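Local coordinates for protein phosphoacetylglucosamine mutase (Aspergillus lentulus, PDB 5O9X) that probably interconverts N-acetylglucosamine 6-phosphate and N-acetylglucosamine 1-phosphate, and here holds glucose 1,6-bisphosphate in its active site, at residues Leu80-Pro83 with Met87-Ala90; Ala314-Asp319 with Glu436-His441; Val334-Tyr339 with Ser343-Ile348; His365-Ala370 with Gly376-Ala381. The protein carries 1 engineered substitution. All coordinates share one frame; numbering follows the deposited sequence.

Contact 1: residues Leu80-Pro83 with Met87-Ala90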
loop_
_atom_site.group_PDB
_atom_site.type_symbol
_atom_site.label_atom_id
_atom_site.label_comp_id
_atom_site.label_asym_id
_atom_site.label_seq_id
_atom_site.Cartn_x
_atom_site.Cartn_y
_atom_site.Cartn_z
ATOM N N LEU A 80 -9.430 -0.337 -8.170
ATOM C CA LEU A 80 -10.511 -1.300 -7.866
ATOM C C LEU A 80 -10.228 -2.272 -6.672
ATOM O O LEU A 80 -9.103 -2.745 -6.477
ATOM C CB LEU A 80 -10.960 -2.021 -9.110
ATOM C CG LEU A 80 -11.606 -0.985 -10.028
ATOM C CD1 LEU A 80 -10.776 -0.833 -11.309
ATOM C CD2 LEU A 80 -13.026 -1.447 -10.294
ATOM N N VAL A 81 -11.266 -2.560 -5.907
ATOM C CA VAL A 81 -11.184 -3.395 -4.697
ATOM C C VAL A 81 -12.166 -4.572 -4.854
ATOM O O VAL A 81 -13.348 -4.363 -4.979
ATOM C CB VAL A 81 -11.516 -2.620 -3.378
ATOM C CG1 VAL A 81 -11.271 -3.538 -2.141
ATOM C CG2 VAL A 81 -10.641 -1.369 -3.278
ATOM N N ASP A 82 -11.642 -5.792 -4.779
ATOM C CA ASP A 82 -12.454 -7.031 -4.928
ATOM C C ASP A 82 -13.111 -7.351 -3.567
ATOM O O ASP A 82 -12.754 -6.745 -2.512
ATOM C CB ASP A 82 -11.580 -8.185 -5.428
ATOM C CG ASP A 82 -11.723 -8.469 -6.933
ATOM O OD1 ASP A 82 -12.659 -8.015 -7.573
ATOM O OD2 ASP A 82 -10.885 -9.209 -7.512
ATOM N N PRO A 83 -14.013 -8.361 -3.543
ATOM C CA PRO A 83 -14.906 -8.436 -2.393
ATOM C C PRO A 83 -14.273 -8.631 -1.027
ATOM O O PRO A 83 -14.903 -8.234 -0.056
ATOM C CB PRO A 83 -15.793 -9.676 -2.736
ATOM C CG PRO A 83 -15.921 -9.508 -4.252
ATOM C CD PRO A 83 -14.453 -9.320 -4.604
ATOM N N MET A 87 -6.739 -6.363 -3.997
ATOM C CA MET A 87 -6.685 -5.705 -5.277
ATOM C C MET A 87 -7.400 -6.513 -6.328
ATOM O O MET A 87 -7.301 -7.755 -6.368
ATOM C CB MET A 87 -5.249 -5.517 -5.745
ATOM C CG MET A 87 -4.392 -4.648 -4.813
ATOM S SD MET A 87 -5.073 -2.999 -4.735
ATOM C CE MET A 87 -4.302 -2.434 -6.276
ATOM N N LEU A 88 -8.070 -5.784 -7.209
ATOM C CA LEU A 88 -8.772 -6.351 -8.359
ATOM C C LEU A 88 -7.930 -7.452 -8.960
ATOM O O LEU A 88 -6.752 -7.232 -9.316
ATOM C CB LEU A 88 -9.046 -5.258 -9.441
ATOM C CG LEU A 88 -9.526 -5.787 -10.806
ATOM C CD1 LEU A 88 -10.941 -6.355 -10.605
ATOM C CD2 LEU A 88 -9.473 -4.721 -11.906
ATOM N N GLU A 89 -8.526 -8.644 -9.071
ATOM C CA GLU A 89 -7.859 -9.820 -9.687
ATOM C C GLU A 89 -7.038 -9.444 -10.956
ATOM O O GLU A 89 -7.566 -8.781 -11.881
ATOM C CB GLU A 89 -8.967 -10.795 -10.097
ATOM C CG GLU A 89 -8.494 -12.142 -10.629
ATOM C CD GLU A 89 -9.651 -13.111 -10.688
ATOM O OE1 GLU A 89 -10.407 -13.092 -11.684
ATOM O OE2 GLU A 89 -9.831 -13.858 -9.703
ATOM N N ALA A 90 -5.792 -9.892 -11.048
ATOM C CA ALA A 90 -4.905 -9.483 -12.187
ATOM C C ALA A 90 -5.467 -9.595 -13.634
ATOM O O ALA A 90 -5.243 -8.712 -14.466
ATOM C CB ALA A 90 -3.592 -10.219 -12.084
HETATM O O HOH W 1 -6.910 -3.048 -8.261
#
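Leu80 and Leu88 meet twice, through their backbones and again through their side chains. Of the polar links, the backbone one runs from Leu88 N to Leu80 O over 3.3 Å, with a fairly straight N-H (155°) that reaches the carbonyl from well above its plane. A water sits beside this bond, donating to Leu80 O at 2.8 Å and accepting only weakly from Leu88 N, which makes the carbonyl oxygen the meeting point of two donors. The second link joins backbone to side chain: Glu89 N donates to Asp82 OD2 at 2.9 Å, arriving 47° out of the carboxylate plane. The other oxygen, Asp82 OD1, forms a salt bridge with Arg53 NE of helix 40-56, and the buried carboxylate is thus held through both oxygens.

Strand 75-81 belongs to the mixed sheet of the alpha/beta/alpha domain I of the phosphohexomutases. As the chain leaves it, the path turns back within a few residues, and a single bridge pairs Val81 with Met87 ahead of helix 91-101.

Apolar packing joins the same two leucines. Leu80 CB lies 3.8 Å from Leu88 CB, the two side chains lying side by side and pointing the same way, and Leu80 CD1 is 4.1 Å from Leu88 CD2. The other methyl of Leu88, CD1, comes 3.9 Å from Asp82 OD1. Leu49 of helix 40-56 also packs on Leu88.

Among the charged groups, Asp82 OD2 and Glu89 OE2 stand 5.2 Å apart, a like-charged approach that Arg53, weakly paired with Glu89 as well, would be expected to temper.

Contact 2: residues Ala314-Asp319 with Glu436-His441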
loop_
_atom_site.group_PDB
_atom_site.type_symbol
_atom_site.label_atom_id
_atom_site.label_comp_id
_atom_site.label_asym_id
_atom_site.label_seq_id
_atom_site.Cartn_x
_atom_site.Cartn_y
_atom_site.Cartn_z
ATOM N N ALA A 314 8.251 -9.556 12.170
ATOM C CA ALA A 314 8.703 -10.942 12.100
ATOM C C ALA A 314 9.414 -11.390 13.387
ATOM O O ALA A 314 9.184 -12.542 13.845
ATOM C CB ALA A 314 9.570 -11.176 10.863
ATOM N N SER A 315 10.232 -10.530 13.994
ATOM C CA SER A 315 10.919 -10.880 15.250
ATOM C C SER A 315 9.861 -11.057 16.373
ATOM O O SER A 315 9.903 -12.036 17.110
ATOM C CB SER A 315 11.860 -9.729 15.602
ATOM O OG SER A 315 12.206 -9.723 16.957
ATOM N N PHE A 316 8.979 -10.071 16.556
ATOM C CA PHE A 316 7.970 -10.137 17.608
ATOM C C PHE A 316 7.089 -11.391 17.460
ATOM O O PHE A 316 6.903 -12.151 18.397
ATOM C CB PHE A 316 7.082 -8.899 17.567
ATOM C CG PHE A 316 6.160 -8.792 18.750
ATOM C CD1 PHE A 316 6.683 -8.866 20.058
ATOM C CD2 PHE A 316 4.798 -8.643 18.562
ATOM C CE1 PHE A 316 5.810 -8.773 21.158
ATOM C CE2 PHE A 316 3.931 -8.493 19.646
ATOM C CZ PHE A 316 4.459 -8.547 20.942
ATOM N N ILE A 317 6.535 -11.621 16.289
ATOM C CA ILE A 317 5.685 -12.771 16.075
ATOM C C ILE A 317 6.388 -14.127 16.353
ATOM O O ILE A 317 5.780 -15.080 16.920
ATOM C CB ILE A 317 4.957 -12.751 14.688
ATOM C CG1 ILE A 317 4.022 -11.527 14.630
ATOM C CG2 ILE A 317 4.224 -14.109 14.406
ATOM C CD1 ILE A 317 3.534 -11.172 13.199
ATOM N N GLY A 318 7.641 -14.236 15.916
ATOM C CA GLY A 318 8.448 -15.391 16.213
ATOM C C GLY A 318 8.661 -15.604 17.682
ATOM O O GLY A 318 8.559 -16.757 18.130
ATOM N N ASP A 319 8.972 -14.543 18.438
ATOM C CA ASP A 319 9.108 -14.677 19.885
ATOM C C ASP A 319 7.752 -15.050 20.532
ATOM O O ASP A 319 7.742 -15.872 21.470
ATOM C CB ASP A 319 9.622 -13.377 20.536
ATOM C CG ASP A 319 11.062 -13.045 20.137
ATOM O OD1 ASP A 319 11.825 -13.904 19.571
ATOM O OD2 ASP A 319 11.446 -11.912 20.490
ATOM N N GLU A 436 3.818 0.465 17.523
ATOM C CA GLU A 436 3.720 0.978 18.915
ATOM C C GLU A 436 3.592 -0.151 19.967
ATOM O O GLU A 436 4.279 -0.094 21.016
ATOM C CB GLU A 436 2.567 1.996 19.063
ATOM C CG GLU A 436 2.870 3.365 18.314
ATOM C CD GLU A 436 4.183 4.018 18.779
ATOM O OE1 GLU A 436 4.408 4.143 20.020
ATOM O OE2 GLU A 436 5.024 4.386 17.919
ATOM N N ALA A 437 2.700 -1.127 19.685
ATOM C CA ALA A 437 2.507 -2.267 20.545
ATOM C C ALA A 437 3.794 -3.082 20.639
ATOM O O ALA A 437 4.187 -3.507 21.745
ATOM C CB ALA A 437 1.359 -3.158 20.010
ATOM N N ILE A 438 4.468 -3.313 19.501
ATOM C CA ILE A 438 5.685 -4.090 19.552
ATOM C C ILE A 438 6.766 -3.464 20.395
ATOM O O ILE A 438 7.426 -4.152 21.230
ATOM C CB ILE A 438 6.231 -4.462 18.144
ATOM C CG1 ILE A 438 5.216 -5.352 17.404
ATOM C CG2 ILE A 438 7.581 -5.255 18.344
ATOM C CD1 ILE A 438 5.562 -5.466 15.889
ATOM N N LEU A 439 7.070 -2.202 20.139
ATOM C CA LEU A 439 8.099 -1.499 20.954
ATOM C C LEU A 439 7.723 -1.504 22.422
ATOM O O LEU A 439 8.630 -1.602 23.285
ATOM C CB LEU A 439 8.246 -0.038 20.531
ATOM C CG LEU A 439 8.776 0.024 19.073
ATOM C CD1 LEU A 439 8.646 1.490 18.608
ATOM C CD2 LEU A 439 10.213 -0.528 18.858
ATOM N N ALA A 440 6.416 -1.368 22.724
ATOM C CA ALA A 440 5.961 -1.318 24.140
ATOM C C ALA A 440 6.244 -2.720 24.783
ATOM O O ALA A 440 6.668 -2.789 25.949
ATOM C CB ALA A 440 4.457 -1.019 24.238
ATOM N N HIS A 441 5.953 -3.821 24.050
ATOM C CA HIS A 441 6.207 -5.146 24.588
ATOM C C HIS A 441 7.705 -5.479 24.747
ATOM O O HIS A 441 8.132 -6.020 25.781
ATOM C CB HIS A 441 5.569 -6.227 23.718
ATOM C CG HIS A 441 4.097 -6.379 23.946
ATOM N ND1 HIS A 441 3.592 -7.279 24.862
ATOM C CD2 HIS A 441 3.029 -5.728 23.418
ATOM C CE1 HIS A 441 2.267 -7.206 24.854
ATOM N NE2 HIS A 441 1.902 -6.262 24.006
#
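His441 is tied into its helix by a 2.9 Å bond from its backbone N to Ala437 O, and from that turn it meets Phe316 on the facing helix. The imidazole's NE2 is hydrogen-bonded to Val202 O, while Phe316 meets His441 CB and one face of the ring near CG.

Between residues 314-319 and 436-441 the contact is entirely apolar, and one phenyl ring carries it; just beyond, Ser315 OG is hydrogen-bonded to Lys442 NZ. Phe316 has CG anti to its own backbone N (chi1 -171°), which extends the ring across the gap toward residues 436-441. Its far end reaches His441: CE1 lies 3.6 Å from His441 CB, and CZ is 3.7 Å from His441 CG. The two rings are inclined at 47° with centroids 5.4 Å apart. Nearer its root, the same phenyl rests on the branched part of Ile438, where CG1 approaches Phe316 CD2 to 3.5 Å and CG2 lies 3.8 Å from Phe316 CB. Ile438 and His441, three residues apart, therefore share the ring along its length.

Helix 405-420 adds Cys413 and Leu417 against Phe316, making a three-helix cluster within domain III. Behind it, Ile317 and Ala314 rest on Ile332 and Val334 of strand 332-337, while Glu436 turns to Arg279 and Tyr292 on the neighbouring sheet that contains strands 279-283 and 290-295.

Contact 3: residues Val334-Tyr339 with Ser343-Ile348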
loop_
_atom_site.group_PDB
_atom_site.type_symbol
_atom_site.label_atom_id
_atom_site.label_comp_id
_atom_site.label_asym_id
_atom_site.label_seq_id
_atom_site.Cartn_x
_atom_site.Cartn_y
_atom_site.Cartn_z
ATOM N N VAL A 334 9.223 -13.870 5.126
ATOM C CA VAL A 334 9.186 -12.426 4.805
ATOM C C VAL A 334 9.266 -12.173 3.282
ATOM O O VAL A 334 10.235 -12.599 2.611
ATOM C CB VAL A 334 10.294 -11.666 5.526
ATOM C CG1 VAL A 334 10.169 -10.112 5.268
ATOM C CG2 VAL A 334 10.300 -12.026 7.059
ATOM N N VAL A 335 8.293 -11.437 2.751
ATOM C CA VAL A 335 8.288 -11.100 1.325
ATOM C C VAL A 335 8.818 -9.682 1.203
ATOM O O VAL A 335 8.379 -8.804 1.962
ATOM C CB VAL A 335 6.860 -11.192 0.775
ATOM C CG1 VAL A 335 6.823 -10.841 -0.713
ATOM C CG2 VAL A 335 6.398 -12.678 0.935
ATOM N N GLN A 336 9.753 -9.488 0.254
ATOM C CA GLN A 336 10.391 -8.212 0.020
ATOM C C GLN A 336 10.271 -7.867 -1.466
ATOM O O GLN A 336 9.827 -8.718 -2.286
ATOM C CB GLN A 336 11.882 -8.219 0.463
ATOM C CG GLN A 336 12.084 -8.557 1.987
ATOM C CD GLN A 336 13.507 -8.274 2.352
ATOM O OE1 GLN A 336 14.434 -8.913 1.852
ATOM N NE2 GLN A 336 13.719 -7.308 3.194
ATOM N N THR A 337 10.681 -6.647 -1.821
ATOM C CA THR A 337 11.009 -6.356 -3.231
ATOM C C THR A 337 12.492 -5.964 -3.330
ATOM O O THR A 337 13.190 -5.846 -2.311
ATOM C CB THR A 337 10.085 -5.303 -3.878
ATOM O OG1 THR A 337 10.374 -3.965 -3.354
ATOM C CG2 THR A 337 8.603 -5.614 -3.472
ATOM N N ALA A 338 12.928 -5.656 -4.549
ATOM C CA ALA A 338 14.333 -5.358 -4.829
ATOM C C ALA A 338 14.719 -4.007 -4.202
ATOM O O ALA A 338 15.906 -3.788 -3.991
ATOM C CB ALA A 338 14.554 -5.384 -6.360
ATOM N N TYR A 339 13.741 -3.166 -3.805
ATOM C CA TYR A 339 14.049 -1.879 -3.181
ATOM C C TYR A 339 14.462 -2.098 -1.715
ATOM O O TYR A 339 14.890 -1.112 -1.062
ATOM C CB TYR A 339 12.790 -0.973 -3.191
ATOM C CG TYR A 339 12.536 -0.461 -4.608
ATOM C CD1 TYR A 339 13.371 0.527 -5.143
ATOM C CD2 TYR A 339 11.597 -1.072 -5.425
ATOM C CE1 TYR A 339 13.207 0.980 -6.430
ATOM C CE2 TYR A 339 11.403 -0.606 -6.734
ATOM C CZ TYR A 339 12.262 0.382 -7.223
ATOM O OH TYR A 339 12.158 0.811 -8.536
ATOM N N SER A 343 20.976 -4.977 3.682
ATOM C CA SER A 343 21.185 -5.336 5.083
ATOM C C SER A 343 19.935 -5.963 5.748
ATOM O O SER A 343 20.090 -6.830 6.681
ATOM C CB SER A 343 21.624 -4.147 5.911
ATOM O OG SER A 343 22.926 -3.739 5.499
ATOM N N SER A 344 18.735 -5.579 5.295
ATOM C CA SER A 344 17.494 -6.108 5.882
ATOM C C SER A 344 17.326 -7.559 5.427
ATOM O O SER A 344 16.955 -8.420 6.228
ATOM C CB SER A 344 16.239 -5.255 5.472
ATOM O OG SER A 344 15.951 -5.396 4.087
ATOM N N THR A 345 17.667 -7.840 4.164
ATOM C CA THR A 345 17.631 -9.207 3.655
ATOM C C THR A 345 18.597 -10.139 4.446
ATOM O O THR A 345 18.245 -11.272 4.760
ATOM C CB THR A 345 17.929 -9.205 2.140
ATOM O OG1 THR A 345 17.062 -8.217 1.459
ATOM C CG2 THR A 345 17.757 -10.642 1.492
ATOM N N GLU A 346 19.799 -9.643 4.685
ATOM C CA GLU A 346 20.842 -10.341 5.375
ATOM C C GLU A 346 20.393 -10.633 6.832
ATOM O O GLU A 346 20.605 -11.728 7.348
ATOM C CB GLU A 346 22.111 -9.451 5.343
ATOM C CG GLU A 346 23.263 -10.040 6.194
ATOM C CD GLU A 346 24.523 -9.150 6.286
ATOM O OE1 GLU A 346 24.482 -7.894 6.664
ATOM O OE2 GLU A 346 25.588 -9.751 5.972
ATOM N N TYR A 347 19.787 -9.632 7.478
ATOM C CA TYR A 347 19.223 -9.766 8.830
ATOM C C TYR A 347 18.178 -10.844 8.873
ATOM O O TYR A 347 18.166 -11.671 9.806
ATOM C CB TYR A 347 18.687 -8.424 9.327
ATOM C CG TYR A 347 18.041 -8.436 10.741
ATOM C CD1 TYR A 347 18.833 -8.383 11.916
ATOM C CD2 TYR A 347 16.661 -8.444 10.898
ATOM C CE1 TYR A 347 18.246 -8.398 13.201
ATOM C CE2 TYR A 347 16.062 -8.382 12.182
ATOM C CZ TYR A 347 16.877 -8.398 13.305
ATOM O OH TYR A 347 16.261 -8.373 14.545
ATOM N N ILE A 348 17.336 -10.891 7.863
ATOM C CA ILE A 348 16.218 -11.854 7.869
ATOM C C ILE A 348 16.821 -13.268 7.752
ATOM O O ILE A 348 16.387 -14.228 8.453
ATOM C CB ILE A 348 15.231 -11.599 6.701
ATOM C CG1 ILE A 348 14.445 -10.232 6.898
ATOM C CG2 ILE A 348 14.267 -12.769 6.527
ATOM C CD1 ILE A 348 13.689 -9.779 5.631
#
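Gln336 faces the helix with its whole amide, and both ends of that group are bonded to hydroxyls on successive residues. Thr345 OG1 donates to Gln336 OE1 at 2.7 Å, tilted only 19° from the carbonyl plane. Gln336 NE2 in turn donates to Ser344 OG over 3.1 Å, with the acceptor close to the amide plane and the N-H somewhat bent (144°). A further bond from NE2 to Asp307 completes the grip, fixing which way round the amide sits. Ser344 OG itself is bonded to Asn341 O, so the hydroxyl that receives the amide is positioned by the turn leading into the helix.

The apolar part centres on Ile348 CD1. It lies 3.6 Å from Val334 CG1 and 3.5 Å from Gln336 NE2, so the methyl lies over one face of the bonded amide and touches the valine to the side of it. Farther along, Ile348 CG2 is 4.1 Å from Val334 CG2.

Strand 334-337 and helix 343-348 run nearly antiparallel, at 162°, as the first two legs of a beta-alpha-beta crossover that returns through strand 356-359. That strand pairs with 332-337 and touches Thr345 and Ile348 through Ser356, while helix 306-324 packs beside Val334 and Ile348.

Contact 4: residues His365-Ala370 with Gly376-Ala381. With G16 (1,6-di-O-phosphono-alpha-D-glucopyranose), chain B.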
loop_
_atom_site.group_PDB
_atom_site.type_symbol
_atom_site.label_atom_id
_atom_site.label_comp_id
_atom_site.label_asym_id
_atom_site.label_seq_id
_atom_site.Cartn_x
_atom_site.Cartn_y
_atom_site.Cartn_z
ATOM N N HIS A 365 1.513 -8.294 -5.887
ATOM C CA HIS A 365 2.564 -9.312 -5.971
ATOM C C HIS A 365 3.086 -9.785 -4.618
ATOM O O HIS A 365 3.424 -10.998 -4.446
ATOM C CB HIS A 365 3.733 -8.753 -6.804
ATOM C CG HIS A 365 3.289 -8.343 -8.180
ATOM N ND1 HIS A 365 2.788 -9.244 -9.097
ATOM C CD2 HIS A 365 3.284 -7.141 -8.793
ATOM C CE1 HIS A 365 2.493 -8.609 -10.218
ATOM N NE2 HIS A 365 2.776 -7.323 -10.059
ATOM N N LEU A 366 3.263 -8.846 -3.674
ATOM C CA LEU A 366 3.776 -9.287 -2.366
ATOM C C LEU A 366 2.757 -10.166 -1.651
ATOM O O LEU A 366 3.163 -11.128 -1.003
ATOM C CB LEU A 366 4.143 -8.107 -1.394
ATOM C CG LEU A 366 5.455 -7.371 -1.793
ATOM C CD1 LEU A 366 5.259 -6.284 -2.889
ATOM C CD2 LEU A 366 5.976 -6.629 -0.531
ATOM N N HIS A 367 1.489 -9.759 -1.715
ATOM C CA HIS A 367 0.372 -10.445 -1.051
ATOM C C HIS A 367 0.308 -11.853 -1.603
ATOM O O HIS A 367 0.281 -12.824 -0.823
ATOM C CB HIS A 367 -0.966 -9.751 -1.337
ATOM C CG HIS A 367 -2.153 -10.479 -0.774
ATOM N ND1 HIS A 367 -3.111 -11.081 -1.569
ATOM C CD2 HIS A 367 -2.514 -10.735 0.514
ATOM C CE1 HIS A 367 -4.007 -11.673 -0.794
ATOM N NE2 HIS A 367 -3.654 -11.495 0.469
ATOM N N HIS A 368 0.337 -11.952 -2.931
ATOM C CA HIS A 368 0.428 -13.295 -3.628
ATOM C C HIS A 368 1.473 -14.221 -3.070
ATOM O O HIS A 368 1.161 -15.382 -2.793
ATOM C CB HIS A 368 0.618 -13.171 -5.156
ATOM C CG HIS A 368 0.535 -14.485 -5.907
ATOM N ND1 HIS A 368 1.647 -15.254 -6.226
ATOM C CD2 HIS A 368 -0.531 -15.132 -6.457
ATOM C CE1 HIS A 368 1.268 -16.330 -6.903
ATOM N NE2 HIS A 368 -0.047 -16.278 -7.063
ATOM N N ALA A 369 2.721 -13.751 -2.902
ATOM C CA ALA A 369 3.829 -14.606 -2.427
ATOM C C ALA A 369 3.700 -14.947 -0.953
ATOM O O ALA A 369 4.187 -16.018 -0.499
ATOM C CB ALA A 369 5.199 -13.927 -2.675
ATOM N N ALA A 370 3.117 -14.008 -0.197
ATOM C CA ALA A 370 2.975 -14.164 1.242
ATOM C C ALA A 370 1.962 -15.276 1.576
ATOM O O ALA A 370 2.072 -15.852 2.654
ATOM C CB ALA A 370 2.529 -12.864 1.871
ATOM N N GLY A 376 2.672 -14.600 6.723
ATOM C CA GLY A 376 3.486 -14.032 5.629
ATOM C C GLY A 376 3.652 -12.520 5.954
ATOM O O GLY A 376 2.670 -11.726 5.915
ATOM N N VAL A 377 4.864 -12.116 6.298
ATOM C CA VAL A 377 5.064 -10.703 6.660
ATOM C C VAL A 377 5.463 -10.065 5.321
ATOM O O VAL A 377 6.427 -10.518 4.682
ATOM C CB VAL A 377 6.183 -10.538 7.667
ATOM C CG1 VAL A 377 6.459 -9.028 7.940
ATOM C CG2 VAL A 377 5.792 -11.239 8.966
ATOM N N TYR A 378 4.734 -9.040 4.863
ATOM C CA TYR A 378 5.207 -8.380 3.636
ATOM C C TYR A 378 5.136 -6.852 3.654
ATOM O O TYR A 378 4.084 -6.291 3.887
ATOM C CB TYR A 378 4.503 -8.946 2.407
ATOM C CG TYR A 378 2.994 -8.848 2.373
ATOM C CD1 TYR A 378 2.315 -7.838 1.615
ATOM C CD2 TYR A 378 2.246 -9.787 3.056
ATOM C CE1 TYR A 378 0.896 -7.816 1.602
ATOM C CE2 TYR A 378 0.859 -9.753 3.061
ATOM C CZ TYR A 378 0.211 -8.824 2.306
ATOM O OH TYR A 378 -1.149 -8.941 2.384
ATOM N N PHE A 379 6.283 -6.211 3.483
ATOM C CA PHE A 379 6.383 -4.734 3.379
ATOM C C PHE A 379 7.207 -4.335 2.155
ATOM O O PHE A 379 8.159 -5.050 1.858
ATOM C CB PHE A 379 6.962 -4.126 4.683
ATOM C CG PHE A 379 5.947 -4.011 5.793
ATOM C CD1 PHE A 379 5.356 -2.802 6.073
ATOM C CD2 PHE A 379 5.575 -5.161 6.543
ATOM C CE1 PHE A 379 4.390 -2.676 7.080
ATOM C CE2 PHE A 379 4.596 -5.074 7.549
ATOM C CZ PHE A 379 4.037 -3.798 7.812
ATOM N N GLU A 380 6.915 -3.189 1.521
ATOM C CA GLU A 380 7.827 -2.578 0.612
ATOM C C GLU A 380 8.584 -1.575 1.423
ATOM O O GLU A 380 8.037 -1.100 2.450
ATOM C CB GLU A 380 7.039 -1.892 -0.536
ATOM C CG GLU A 380 6.347 -2.978 -1.377
ATOM C CD GLU A 380 5.576 -2.369 -2.533
ATOM O OE1 GLU A 380 4.459 -1.851 -2.312
ATOM O OE2 GLU A 380 6.085 -2.402 -3.642
ATOM N N ALA A 381 9.827 -1.264 1.016
ATOM C CA ALA A 381 10.653 -0.288 1.733
ATOM C C ALA A 381 9.924 1.038 1.928
ATOM O O ALA A 381 10.191 1.746 2.902
ATOM C CB ALA A 381 12.030 -0.100 0.955
HETATM C C1 G16 B . 1.900 2.241 -5.385
HETATM C C2 G16 B . 1.812 0.741 -5.119
HETATM C C3 G16 B . 3.104 0.249 -4.394
HETATM C C4 G16 B . 4.392 0.582 -5.127
HETATM C C5 G16 B . 4.425 2.087 -5.355
HETATM C C6 G16 B . 5.489 2.558 -6.319
HETATM O O1 G16 B . 1.971 2.929 -4.133
HETATM O O2 G16 B . 0.620 0.343 -4.373
HETATM O O3 G16 B . 2.934 -1.089 -4.142
HETATM O O4 G16 B . 5.646 0.229 -4.393
HETATM O O5 G16 B . 3.245 2.547 -6.057
HETATM O O6 G16 B . 5.222 1.883 -7.630
HETATM P P G16 B . 6.143 2.277 -8.906
HETATM O O1P G16 B . 7.629 2.158 -8.498
HETATM O O2P G16 B . 5.849 3.754 -9.262
HETATM O O3P G16 B . 5.708 1.401 -10.100
HETATM P "P'" G16 B . 0.863 4.041 -3.664
HETATM O O1X G16 B . -0.521 3.583 -4.200
HETATM O O2X G16 B . 1.206 5.368 -4.414
HETATM O O3X G16 B . 1.033 4.282 -2.204
#
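Glu380 and Leu366 meet where the helix-strand pair of domain III ends at the sugar. Helix 363-370 lies over strand 375-379 of the mixed sheet, the two short segments running nearly antiparallel (165°), and Glu380 follows directly on the strand. As in other phosphohexomutases, this loop of domain III reads the sugar hydroxyls: G16 O3 donates to Glu380 OE1 in a short 2.5 Å bond, and G16 O4 to Glu380 OE2 at 2.8 Å. Gly362 N also reaches OE2, and His384 joins the same ligand.

Behind the carboxylate, Leu366 CD2 packs 3.8 Å from Glu380 CG, backing the extended stem that carries the acid to the ligand. The same leucine sets CB 3.5 Å from Tyr378 CD1.

Tyr378 is the next shell out. Its chi1 of 58° places CG between backbone N and carbonyl carbon, which turns the ring against helix 363-370. His367 CA stands over one face of that ring, offset toward the rim and 4.0 Å from its centroid, in a CH-pi contact, while Ala370 CB packs tightly at 3.3 Å from Tyr378 CD2. The phenol and imidazole lie side by side, planes inclined at 59°, with Tyr378 OH in close contact, not hydrogen-bonded, 2.9 Å from His367 CD2 at the imidazole's edge.

Contact 1 comes first along the chain, in domain I, while the other three lie in domain III. There, contacts 3 and 4 follow one another inside the long loop closed by contact 2. Strands 332-337 and 375-379 are neighbours in one sheet, so contacts 3 and 4, with centres 11 Å apart, join at Val335 N and Val377 O, 2.8 Å from each other in a probable hydrogen bond. Contact 2 packs against both through Ala314, on helix 306-324. Contact 1 approaches contact 4 to about 6 Å between nearest atoms, and the side chain of Met87 is about 6 Å from the ligand that Glu380 helps to bind, which places the first and third domains beside the same pocket.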